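Local coordinates for protein endoglucanase (Komagataeibacter sucrofermentans, PDB 6VC5) that probably hydrolyses internal beta-1,4-glucosidic linkages in cellulose and related beta-glucans, at residues G188-G191 with P196-W199; F209-G214 with D261-A266; G121-L126 with T135-G140. All blocks are in the same frame, centred on the assembly; numbering follows the deposited sequence.

Interaction 1. Residues G188-G191 with P196-W199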
ATOM      1  N   GLY A 188      14.835  -9.824  -4.611  1.00 10.90           N
ATOM      2  CA  GLY A 188      14.118 -10.533  -3.566  1.00  9.90           C
ATOM      3  C   GLY A 188      12.901 -11.263  -4.090  1.00 11.24           C
ATOM      4  O   GLY A 188      11.773 -10.991  -3.668  1.00 12.77           O
ATOM      5  N   ARG A 189      13.119 -12.186  -5.020  1.00  9.84           N
ATOM      6  CA  ARG A 189      12.035 -12.981  -5.583  1.00 10.68           C
ATOM      7  C   ARG A 189      12.383 -14.454  -5.468  1.00 10.71           C
ATOM      8  O   ARG A 189      13.554 -14.834  -5.544  1.00 13.22           O
ATOM      9  CB  ARG A 189      11.735 -12.576  -7.034  1.00 14.13           C
ATOM     10  CG  ARG A 189      11.183 -11.159  -7.117  1.00 15.22           C
ATOM     11  CD  ARG A 189      10.783 -10.769  -8.520  1.00 16.38           C
ATOM     12  NE  ARG A 189      11.932 -10.747  -9.430  1.00 16.94           N
ATOM     13  CZ  ARG A 189      11.943 -11.330 -10.627  1.00 19.49           C
ATOM     14  NH1 ARG A 189      10.876 -11.982 -11.057  1.00 20.10           N
ATOM     15  NH2 ARG A 189      13.022 -11.262 -11.403  1.00 20.09           N
ATOM     16  N   PHE A 190      11.358 -15.276  -5.263  1.00  8.53           N
ATOM     17  CA  PHE A 190      11.585 -16.629  -4.771  1.00  8.17           C
ATOM     18  C   PHE A 190      10.660 -17.617  -5.461  1.00  9.26           C
ATOM     19  O   PHE A 190       9.560 -17.275  -5.910  1.00  9.77           O
ATOM     20  CB  PHE A 190      11.353 -16.711  -3.249  1.00  9.27           C
ATOM     21  CG  PHE A 190      12.258 -15.816  -2.456  1.00  8.64           C
ATOM     22  CD1 PHE A 190      13.480 -16.280  -1.984  1.00  9.33           C
ATOM     23  CD2 PHE A 190      11.907 -14.498  -2.215  1.00  9.85           C
ATOM     24  CE1 PHE A 190      14.322 -15.430  -1.273  1.00  9.89           C
ATOM     25  CE2 PHE A 190      12.728 -13.656  -1.513  1.00 10.12           C
ATOM     26  CZ  PHE A 190      13.948 -14.117  -1.044  1.00  9.60           C
ATOM     27  N   GLY A 191      11.104 -18.868  -5.490  1.00  9.34           N
ATOM     28  CA  GLY A 191      10.226 -19.941  -5.901  1.00 10.08           C
ATOM     29  C   GLY A 191      10.164 -20.074  -7.403  1.00 11.40           C
ATOM     30  O   GLY A 191      10.783 -19.321  -8.162  1.00 11.75           O
ATOM     31  N   PRO A 196       7.747 -11.884  -5.394  1.00  6.88           N
ATOM     32  CA  PRO A 196       8.171 -11.253  -4.146  1.00  6.96           C
ATOM     33  C   PRO A 196       7.395 -11.816  -2.979  1.00  7.21           C
ATOM     34  O   PRO A 196       6.210 -12.194  -3.124  1.00  8.21           O
ATOM     35  CB  PRO A 196       7.837  -9.769  -4.373  1.00  8.87           C
ATOM     36  CG  PRO A 196       6.616  -9.821  -5.289  1.00 10.62           C
ATOM     37  CD  PRO A 196       6.853 -11.022  -6.191  1.00  9.44           C
ATOM     38  N   PRO A 197       7.988 -11.900  -1.794  1.00  5.85           N
ATOM     39  CA  PRO A 197       7.253 -12.357  -0.616  1.00  6.84           C
ATOM     40  C   PRO A 197       6.479 -11.207   0.017  1.00  6.52           C
ATOM     41  O   PRO A 197       6.771 -10.022  -0.194  1.00  7.49           O
ATOM     42  CB  PRO A 197       8.373 -12.814   0.327  1.00  8.34           C
ATOM     43  CG  PRO A 197       9.489 -11.855   0.018  1.00  8.11           C
ATOM     44  CD  PRO A 197       9.385 -11.540  -1.465  1.00  7.59           C
ATOM     45  N   ASP A 198       5.485 -11.583   0.832  1.00  6.11           N
ATOM     46  CA  ASP A 198       4.849 -10.611   1.718  1.00  4.02           C
ATOM     47  C   ASP A 198       5.890  -9.909   2.591  1.00  4.68           C
ATOM     48  O   ASP A 198       5.818  -8.688   2.795  1.00  6.41           O
ATOM     49  CB  ASP A 198       3.818 -11.303   2.619  1.00  6.75           C
ATOM     50  CG  ASP A 198       2.613 -11.866   1.862  1.00  8.98           C
ATOM     51  OD1 ASP A 198       2.171 -11.283   0.836  1.00  7.31           O
ATOM     52  OD2 ASP A 198       2.073 -12.897   2.346  1.00 11.10           O
ATOM     53  N   TRP A 199       6.874 -10.658   3.094  1.00  5.05           N
ATOM     54  CA  TRP A 199       7.861 -10.153   4.050  1.00  3.91           C
ATOM     55  C   TRP A 199       9.237 -10.679   3.662  1.00  5.01           C
ATOM     56  O   TRP A 199       9.436 -11.901   3.584  1.00  6.14           O
ATOM     57  CB  TRP A 199       7.510 -10.619   5.468  1.00  5.96           C
ATOM     58  CG  TRP A 199       6.168 -10.095   5.954  1.00  7.00           C
ATOM     59  CD1 TRP A 199       4.962 -10.751   5.928  1.00  7.40           C
ATOM     60  CD2 TRP A 199       5.917  -8.819   6.536  1.00  6.74           C
ATOM     61  NE1 TRP A 199       3.976  -9.946   6.446  1.00  7.77           N
ATOM     62  CE2 TRP A 199       4.539  -8.757   6.834  1.00  8.53           C
ATOM     63  CE3 TRP A 199       6.723  -7.718   6.833  1.00  8.91           C
ATOM     64  CZ2 TRP A 199       3.954  -7.630   7.427  1.00  9.19           C
ATOM     65  CZ3 TRP A 199       6.140  -6.596   7.412  1.00  8.92           C
ATOM     66  CH2 TRP A 199       4.776  -6.564   7.703  1.00  9.26           C
TER

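Interaction 2. Residues F209-G214 with D261-A266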
ATOM      1  N   PHE A 209      19.695 -12.246   1.162  1.00  8.21           N
ATOM      2  CA  PHE A 209      18.242 -12.071   1.118  1.00  8.22           C
ATOM      3  C   PHE A 209      17.542 -13.392   1.405  1.00  9.70           C
ATOM      4  O   PHE A 209      17.955 -14.451   0.913  1.00 12.60           O
ATOM      5  CB  PHE A 209      17.797 -11.649  -0.287  1.00  8.73           C
ATOM      6  CG  PHE A 209      18.012 -10.194  -0.625  1.00  9.38           C
ATOM      7  CD1 PHE A 209      19.188  -9.516  -0.288  1.00 10.33           C
ATOM      8  CD2 PHE A 209      17.044  -9.513  -1.338  1.00 10.96           C
ATOM      9  CE1 PHE A 209      19.368  -8.173  -0.645  1.00 11.03           C
ATOM     10  CE2 PHE A 209      17.221  -8.176  -1.691  1.00 11.32           C
ATOM     11  CZ  PHE A 209      18.392  -7.507  -1.341  1.00 11.78           C
ATOM     12  N   SER A 210      16.439 -13.321   2.150  1.00  7.91           N
ATOM     13  CA  SER A 210      15.652 -14.510   2.444  1.00  8.40           C
ATOM     14  C   SER A 210      14.199 -14.117   2.698  1.00  7.62           C
ATOM     15  O   SER A 210      13.861 -12.943   2.850  1.00  9.12           O
ATOM     16  CB  SER A 210      16.237 -15.279   3.639  1.00 11.86           C
ATOM     17  OG  SER A 210      16.309 -14.448   4.781  1.00 13.66           O
ATOM     18  N   ILE A 211      13.335 -15.119   2.728  1.00  6.74           N
ATOM     19  CA  ILE A 211      11.953 -14.907   3.136  1.00  7.20           C
ATOM     20  C   ILE A 211      11.940 -14.762   4.651  1.00  8.91           C
ATOM     21  O   ILE A 211      12.551 -15.567   5.365  1.00 11.39           O
ATOM     22  CB  ILE A 211      11.078 -16.076   2.665  1.00  7.18           C
ATOM     23  CG1 ILE A 211      11.149 -16.230   1.141  1.00  8.37           C
ATOM     24  CG2 ILE A 211       9.640 -15.878   3.107  1.00  9.33           C
ATOM     25  CD1 ILE A 211      10.579 -17.567   0.648  1.00 10.78           C
ATOM     26  N   ALA A 212      11.260 -13.731   5.156  1.00  7.64           N
ATOM     27  CA  ALA A 212      11.358 -13.430   6.580  1.00  8.35           C
ATOM     28  C   ALA A 212      10.676 -14.507   7.414  1.00  9.01           C
ATOM     29  O   ALA A 212       9.621 -15.027   7.043  1.00  9.39           O
ATOM     30  CB  ALA A 212      10.698 -12.086   6.879  1.00  7.97           C
ATOM     31  N   LYS A 213      11.297 -14.839   8.547  1.00  9.89           N
ATOM     32  CA  LYS A 213      10.630 -15.646   9.555  1.00 10.88           C
ATOM     33  C   LYS A 213       9.585 -14.797  10.272  1.00 12.03           C
ATOM     34  O   LYS A 213       9.669 -13.564  10.300  1.00 13.58           O
ATOM     35  CB  LYS A 213      11.650 -16.157  10.571  1.00 14.59           C
ATOM     36  CG  LYS A 213      12.642 -17.141   9.961  1.00 18.52           C
ATOM     37  CD  LYS A 213      11.927 -18.438   9.599  1.00 20.54           C
ATOM     38  CE  LYS A 213      12.898 -19.522   9.142  1.00 23.66           C
ATOM     39  NZ  LYS A 213      13.405 -19.278   7.760  1.00 25.84           N
ATOM     40  N   GLY A 214       8.580 -15.467  10.840  1.00  9.66           N
ATOM     41  CA  GLY A 214       7.541 -14.794  11.600  1.00  8.81           C
ATOM     42  C   GLY A 214       6.215 -14.672  10.887  1.00  7.45           C
ATOM     43  O   GLY A 214       5.231 -14.249  11.513  1.00  7.38           O
ATOM     44  N   ASP A 261       2.806 -20.564  -1.672  1.00  5.63           N
ATOM     45  CA  ASP A 261       3.973 -20.767  -0.822  1.00  6.99           C
ATOM     46  C   ASP A 261       5.213 -20.725  -1.705  1.00  7.63           C
ATOM     47  O   ASP A 261       5.309 -21.459  -2.696  1.00  8.21           O
ATOM     48  CB  ASP A 261       3.853 -22.128  -0.117  1.00  7.75           C
ATOM     49  CG  ASP A 261       4.961 -22.386   0.894  1.00 12.48           C
ATOM     50  OD1 ASP A 261       4.652 -22.645   2.084  1.00 14.91           O
ATOM     51  OD2 ASP A 261       6.141 -22.362   0.518  1.00 14.81           O
ATOM     52  N   LEU A 262       6.151 -19.852  -1.352  1.00  7.72           N
ATOM     53  CA  LEU A 262       7.336 -19.623  -2.177  1.00  7.70           C
ATOM     54  C   LEU A 262       8.455 -20.629  -1.933  1.00  9.85           C
ATOM     55  O   LEU A 262       9.490 -20.556  -2.609  1.00 11.42           O
ATOM     56  CB  LEU A 262       7.839 -18.199  -1.945  1.00  8.70           C
ATOM     57  CG  LEU A 262       6.782 -17.126  -2.232  1.00  7.31           C
ATOM     58  CD1 LEU A 262       7.394 -15.762  -1.951  1.00 10.14           C
ATOM     59  CD2 LEU A 262       6.290 -17.213  -3.666  1.00  8.64           C
ATOM     60  N   THR A 263       8.278 -21.561  -0.996  1.00 10.04           N
ATOM     61  CA  THR A 263       9.265 -22.606  -0.763  1.00 10.67           C
ATOM     62  C   THR A 263       8.896 -23.938  -1.389  1.00 12.86           C
ATOM     63  O   THR A 263       9.795 -24.749  -1.636  1.00 16.46           O
ATOM     64  CB  THR A 263       9.512 -22.789   0.739  1.00 13.95           C
ATOM     65  OG1 THR A 263       8.398 -23.472   1.334  1.00 18.05           O
ATOM     66  CG2 THR A 263       9.714 -21.439   1.407  1.00 15.54           C
ATOM     67  N   ASN A 264       7.606 -24.192  -1.662  1.00 12.63           N
ATOM     68  CA  ASN A 264       7.232 -25.462  -2.279  1.00 12.77           C
ATOM     69  C   ASN A 264       6.199 -25.350  -3.389  1.00 11.36           C
ATOM     70  O   ASN A 264       5.824 -26.380  -3.963  1.00 13.17           O
ATOM     71  CB  ASN A 264       6.765 -26.485  -1.226  1.00 15.80           C
ATOM     72  CG  ASN A 264       5.580 -26.000  -0.417  1.00 17.89           C
ATOM     73  OD1 ASN A 264       4.840 -25.110  -0.833  1.00 15.36           O
ATOM     74  ND2 ASN A 264       5.385 -26.601   0.749  1.00 22.99           N
ATOM     75  N   GLY A 265       5.720 -24.151  -3.708  1.00  8.62           N
ATOM     76  CA  GLY A 265       4.748 -24.006  -4.763  1.00  8.66           C
ATOM     77  C   GLY A 265       3.316 -24.325  -4.402  1.00  9.63           C
ATOM     78  O   GLY A 265       2.442 -24.190  -5.273  1.00 12.42           O
ATOM     79  N   ALA A 266       3.033 -24.739  -3.163  1.00  8.50           N
ATOM     80  CA  ALA A 266       1.649 -25.025  -2.790  1.00  8.77           C
ATOM     81  C   ALA A 266       0.794 -23.763  -2.900  1.00  8.35           C
ATOM     82  O   ALA A 266       1.267 -22.647  -2.668  1.00  9.55           O
ATOM     83  CB  ALA A 266       1.584 -25.580  -1.366  1.00 10.78           C
TER

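Interaction 3. Residues G121-L126 with T135-G140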
ATOM      1  N   GLY A 121       8.621  14.117   5.294  1.00  7.70           N
ATOM      2  CA  GLY A 121       9.861  14.424   5.984  1.00  8.84           C
ATOM      3  C   GLY A 121      10.172  13.430   7.089  1.00  9.66           C
ATOM      4  O   GLY A 121      11.321  13.007   7.253  1.00 12.02           O
ATOM      5  N   ASP A 122       9.156  13.041   7.857  1.00  9.21           N
ATOM      6  CA  ASP A 122       9.386  12.086   8.938  1.00 10.28           C
ATOM      7  C   ASP A 122       9.539  10.643   8.449  1.00  9.59           C
ATOM      8  O   ASP A 122      10.270   9.870   9.075  1.00 10.67           O
ATOM      9  CB  ASP A 122       8.302  12.233  10.005  1.00 12.58           C
ATOM     10  CG  ASP A 122       8.641  13.324  11.015  1.00 17.32           C
ATOM     11  OD1 ASP A 122       9.844  13.668  11.130  1.00 20.49           O
ATOM     12  OD2 ASP A 122       7.725  13.837  11.691  1.00 18.65           O
ATOM     13  N   VAL A 123       8.885  10.253   7.353  1.00  9.65           N
ATOM     14  CA  VAL A 123       9.183   8.949   6.757  1.00  8.79           C
ATOM     15  C   VAL A 123      10.651   8.877   6.351  1.00  9.64           C
ATOM     16  O   VAL A 123      11.354   7.906   6.655  1.00  9.66           O
ATOM     17  CB  VAL A 123       8.250   8.661   5.567  1.00  8.26           C
ATOM     18  CG1 VAL A 123       8.714   7.407   4.803  1.00 10.51           C
ATOM     19  CG2 VAL A 123       6.827   8.481   6.045  1.00  9.19           C
ATOM     20  N   LEU A 124      11.137   9.907   5.658  1.00  8.96           N
ATOM     21  CA  LEU A 124      12.530   9.900   5.220  1.00 11.61           C
ATOM     22  C   LEU A 124      13.481   9.881   6.405  1.00 13.05           C
ATOM     23  O   LEU A 124      14.501   9.176   6.386  1.00 15.08           O
ATOM     24  CB  LEU A 124      12.791  11.126   4.342  1.00 14.10           C
ATOM     25  CG  LEU A 124      14.032  11.104   3.452  1.00 15.59           C
ATOM     26  CD1 LEU A 124      13.955   9.949   2.460  1.00 15.76           C
ATOM     27  CD2 LEU A 124      14.191  12.435   2.727  1.00 16.68           C
ATOM     28  N   LYS A 125      13.158  10.641   7.454  1.00 12.24           N
ATOM     29  CA  LYS A 125      14.055  10.769   8.600  1.00 15.57           C
ATOM     30  C   LYS A 125      14.017   9.537   9.506  1.00 15.19           C
ATOM     31  O   LYS A 125      15.064   9.086   9.981  1.00 16.98           O
ATOM     32  CB  LYS A 125      13.703  12.028   9.388  1.00 16.86           C
ATOM     33  CG  LYS A 125      14.538  12.239  10.641  1.00 21.58           C
ATOM     34  CD  LYS A 125      13.781  13.076  11.667  1.00 24.54           C
ATOM     35  CE  LYS A 125      13.854  14.567  11.362  1.00 27.03           C
ATOM     36  NZ  LYS A 125      14.228  15.363  12.569  1.00 28.29           N
ATOM     37  N   LEU A 126      12.831   8.987   9.769  1.00 12.68           N
ATOM     38  CA  LEU A 126      12.682   7.942  10.776  1.00 12.84           C
ATOM     39  C   LEU A 126      12.554   6.535  10.207  1.00 12.91           C
ATOM     40  O   LEU A 126      12.824   5.571  10.930  1.00 14.60           O
ATOM     41  CB  LEU A 126      11.448   8.217  11.647  1.00 12.18           C
ATOM     42  CG  LEU A 126      11.410   9.597  12.308  1.00 14.88           C
ATOM     43  CD1 LEU A 126      10.069   9.810  12.973  1.00 14.91           C
ATOM     44  CD2 LEU A 126      12.543   9.764  13.314  1.00 16.27           C
ATOM     45  N   THR A 135      19.665   2.076   0.666  1.00 13.49           N
ATOM     46  CA  THR A 135      18.849   2.771   1.651  1.00 13.64           C
ATOM     47  C   THR A 135      17.467   2.149   1.553  1.00 14.32           C
ATOM     48  O   THR A 135      16.866   2.158   0.473  1.00 16.50           O
ATOM     49  CB  THR A 135      18.770   4.262   1.333  1.00 14.67           C
ATOM     50  OG1 THR A 135      20.086   4.828   1.393  1.00 17.72           O
ATOM     51  CG2 THR A 135      17.876   4.957   2.342  1.00 15.11           C
ATOM     52  N   VAL A 136      16.988   1.576   2.655  1.00 11.11           N
ATOM     53  CA  VAL A 136      15.741   0.814   2.650  1.00 11.53           C
ATOM     54  C   VAL A 136      14.655   1.591   3.374  1.00 11.82           C
ATOM     55  O   VAL A 136      14.916   2.473   4.199  1.00 12.32           O
ATOM     56  CB  VAL A 136      15.874  -0.608   3.246  1.00 12.69           C
ATOM     57  CG1 VAL A 136      16.997  -1.379   2.567  1.00 15.30           C
ATOM     58  CG2 VAL A 136      16.072  -0.535   4.750  1.00 13.69           C
ATOM     59  N   LEU A 137      13.409   1.240   3.049  1.00 10.90           N
ATOM     60  CA  LEU A 137      12.221   1.774   3.704  1.00 11.18           C
ATOM     61  C   LEU A 137      11.709   0.753   4.717  1.00 10.17           C
ATOM     62  O   LEU A 137      11.263  -0.336   4.335  1.00 11.78           O
ATOM     63  CB  LEU A 137      11.158   2.037   2.640  1.00 14.02           C
ATOM     64  CG  LEU A 137       9.922   2.793   3.105  1.00 15.89           C
ATOM     65  CD1 LEU A 137      10.280   4.249   3.373  1.00 17.03           C
ATOM     66  CD2 LEU A 137       8.830   2.683   2.044  1.00 18.46           C
ATOM     67  N   LEU A 138      11.763   1.108   6.017  1.00  8.99           N
ATOM     68  CA  LEU A 138      11.306   0.214   7.078  1.00  8.82           C
ATOM     69  C   LEU A 138       9.776   0.188   7.137  1.00  8.62           C
ATOM     70  O   LEU A 138       9.124   1.207   6.893  1.00 10.20           O
ATOM     71  CB  LEU A 138      11.831   0.702   8.424  1.00 11.59           C
ATOM     72  CG  LEU A 138      13.341   0.823   8.547  1.00 13.88           C
ATOM     73  CD1 LEU A 138      13.732   1.464   9.875  1.00 17.77           C
ATOM     74  CD2 LEU A 138      13.940  -0.572   8.406  1.00 15.70           C
ATOM     75  N   PRO A 139       9.179  -0.965   7.463  1.00  5.96           N
ATOM     76  CA  PRO A 139       7.708  -1.048   7.524  1.00  8.32           C
ATOM     77  C   PRO A 139       7.104  -0.415   8.760  1.00  7.98           C
ATOM     78  O   PRO A 139       5.883  -0.215   8.787  1.00  8.60           O
ATOM     79  CB  PRO A 139       7.420  -2.562   7.529  1.00  9.88           C
ATOM     80  CG  PRO A 139       8.724  -3.245   7.365  1.00  9.96           C
ATOM     81  CD  PRO A 139       9.827  -2.282   7.605  1.00  7.01           C
ATOM     82  N   GLY A 140       7.904  -0.118   9.775  1.00  7.93           N
ATOM     83  CA  GLY A 140       7.403   0.451  11.020  1.00  7.44           C
ATOM     84  C   GLY A 140       8.553   0.612  11.997  1.00  8.88           C
ATOM     85  O   GLY A 140       9.658   0.098  11.793  1.00  9.89           O
TER

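Interaction 1. Residues G188-G191 with P196-W199
Arg189 and Pro196 bring the two arms of a loop together, their CA atoms 4.5 Å apart, on the way from helix 172-187 to strand 200-203. No hydrogen bond joins the arms, and neither proline has an N-H to give the Gly188 carbonyl. That carbonyl points at the proline pair: Gly188 O lies 3.3 Å from Pro197 CD and 3.6 Å from Pro196 CA. With CG anti to its own carbonyl carbon (chi1 -60°), Phe190 swings its ring toward the second proline. The approach is at the edge: Pro197 CD sits near the ring plane, 4.0 Å from Phe190 CE2, so this is edge packing and not a CH-pi stack. Arg189 contributes only the aliphatic start of its chain, CG resting 3.9 Å from Pro196 N. Its guanidinium group is engaged elsewhere, in a salt bridge with Asp243 and in hydrogen bonds to the carbonyls of Ala186 and Lys194. Leu262 packs against both Phe190 and Pro197. The contact folds this helix-to-strand connection back on itself. Its chemistry is mostly apolar, and it buries the Gly188 carbonyl oxygen without a hydrogen-bond donor, with carbon atoms of the two prolines as close neighbours across the loop.

Interaction 2. Residues F209-G214 with D261-A266
Ile211 reaches across to Leu262 and Thr263 with the last atom of its longer branch. From the backbone of strand 209-211, CB is directed at the 261-266 loop, and the side chain divides there. CG2 takes the branch anti to the backbone N and makes no close approach to the loop, while CG1 lies against the ring of Phe190. Beyond CG1 the chain stays extended (chi2 166°), which carries CD1 outward. Ile211 CD1 meets Leu262 CB at 3.8 Å and Thr263 CG2 at 4.0 Å, an apolar touch on two consecutive residues. While the Thr263 methyl faces Ile211, its OG1 bonds to Asp261 OD2 at 2.6 Å, on the syn side of the carboxylate. Asp261 OD2 also accepts from Thr263 N at 2.7 Å, nearly along its C-O axis, and from Asn264 N at 3.2 Å, from above the carboxylate plane. Three donors on one oxygen should limit the rotation of the carboxylate and tie it to the loop backbone. Pro217 adds another apolar neighbour for Ile211. The receiving loop contains an Asx turn at Asp261 and another at Asn264, whose OD1 accepts from Ala266 N, and packs against an outermost strand of a three-stranded antiparallel sheet.

Interaction 3. Residues G121-L126 with T135-G140
A buried apolar contact between a helix end and a nearby strand, this pairing of Val123 with Leu137 lies at the C-terminal part of helix 110-126, where the chain turns into a small beta hairpin. The principal touch is between two methyl groups, Val123 CG1 and Leu137 CD1, at 3.8 Å. Val123 stands on the last turns of the helix with CG1 anti to its backbone N (chi1 171°), and this branch extends toward the strand. Leu137 answers from the end of strand 134-137: its CG is likewise anti to the backbone N (chi1 -171°), and the bend at chi2 (71°) brings CD1 round to the helix. The two side chains meet at an oblique angle, by single methyls.

The connection is a helix followed by an antiparallel hairpin, strands 128-131 and 134-137, whose second strand crosses near the C-terminal end of the helix. The hairpin is an excursion between helices of the (alpha/alpha)6-barrel fold of glycosyl hydrolase family 8. Only eight residues separate the segments, yet the backbones stay well apart: the nearest CA atoms, of Leu126 and Leu138, are 8.7 Å from each other. Side chains bridge most of the gap, with Leu126 contributing its carbonyl oxygen. Leu138 directs its CB at the helix and brings CD1 to 4.3 Å from Leu126 O, a looser contact. Within the helix, regular bonds continue to its last turn, Leu126 N to Asp122 O at 2.8 Å.

Neighbouring elements enclose the pair. Helix 90-106 supplies Asp93 beside Val123, and Thr90 and Leu94 beside Leu137, while Trp174 of helix 172-187 packs on Val123. Just past the helix, the backbone of Met127 is hydrogen-bonded to that of Leu138, and Tyr157 OH bonds to Leu137 N.

Read from the N terminus, the three contacts occur in series, none nested in or crossing another. Interaction 3 comes first, joining the end of helix 110-126 to the second strand of the hairpin that follows it, next to helix 90-106. Interaction 1 then closes a short loop between helix 172-187 and strand 200-203, and interaction 2 closes a much longer excursion of 46 residues, returning a loop to strand 209-211. Interactions 1 and 2 are neighbours, their centres about 7 Å apart: they share one apolar cluster, and a probable hydrogen bond joins Trp199 to Ala212. Interaction 3 lies farther off, linked to interaction 1 by packing of Trp199 on Pro139.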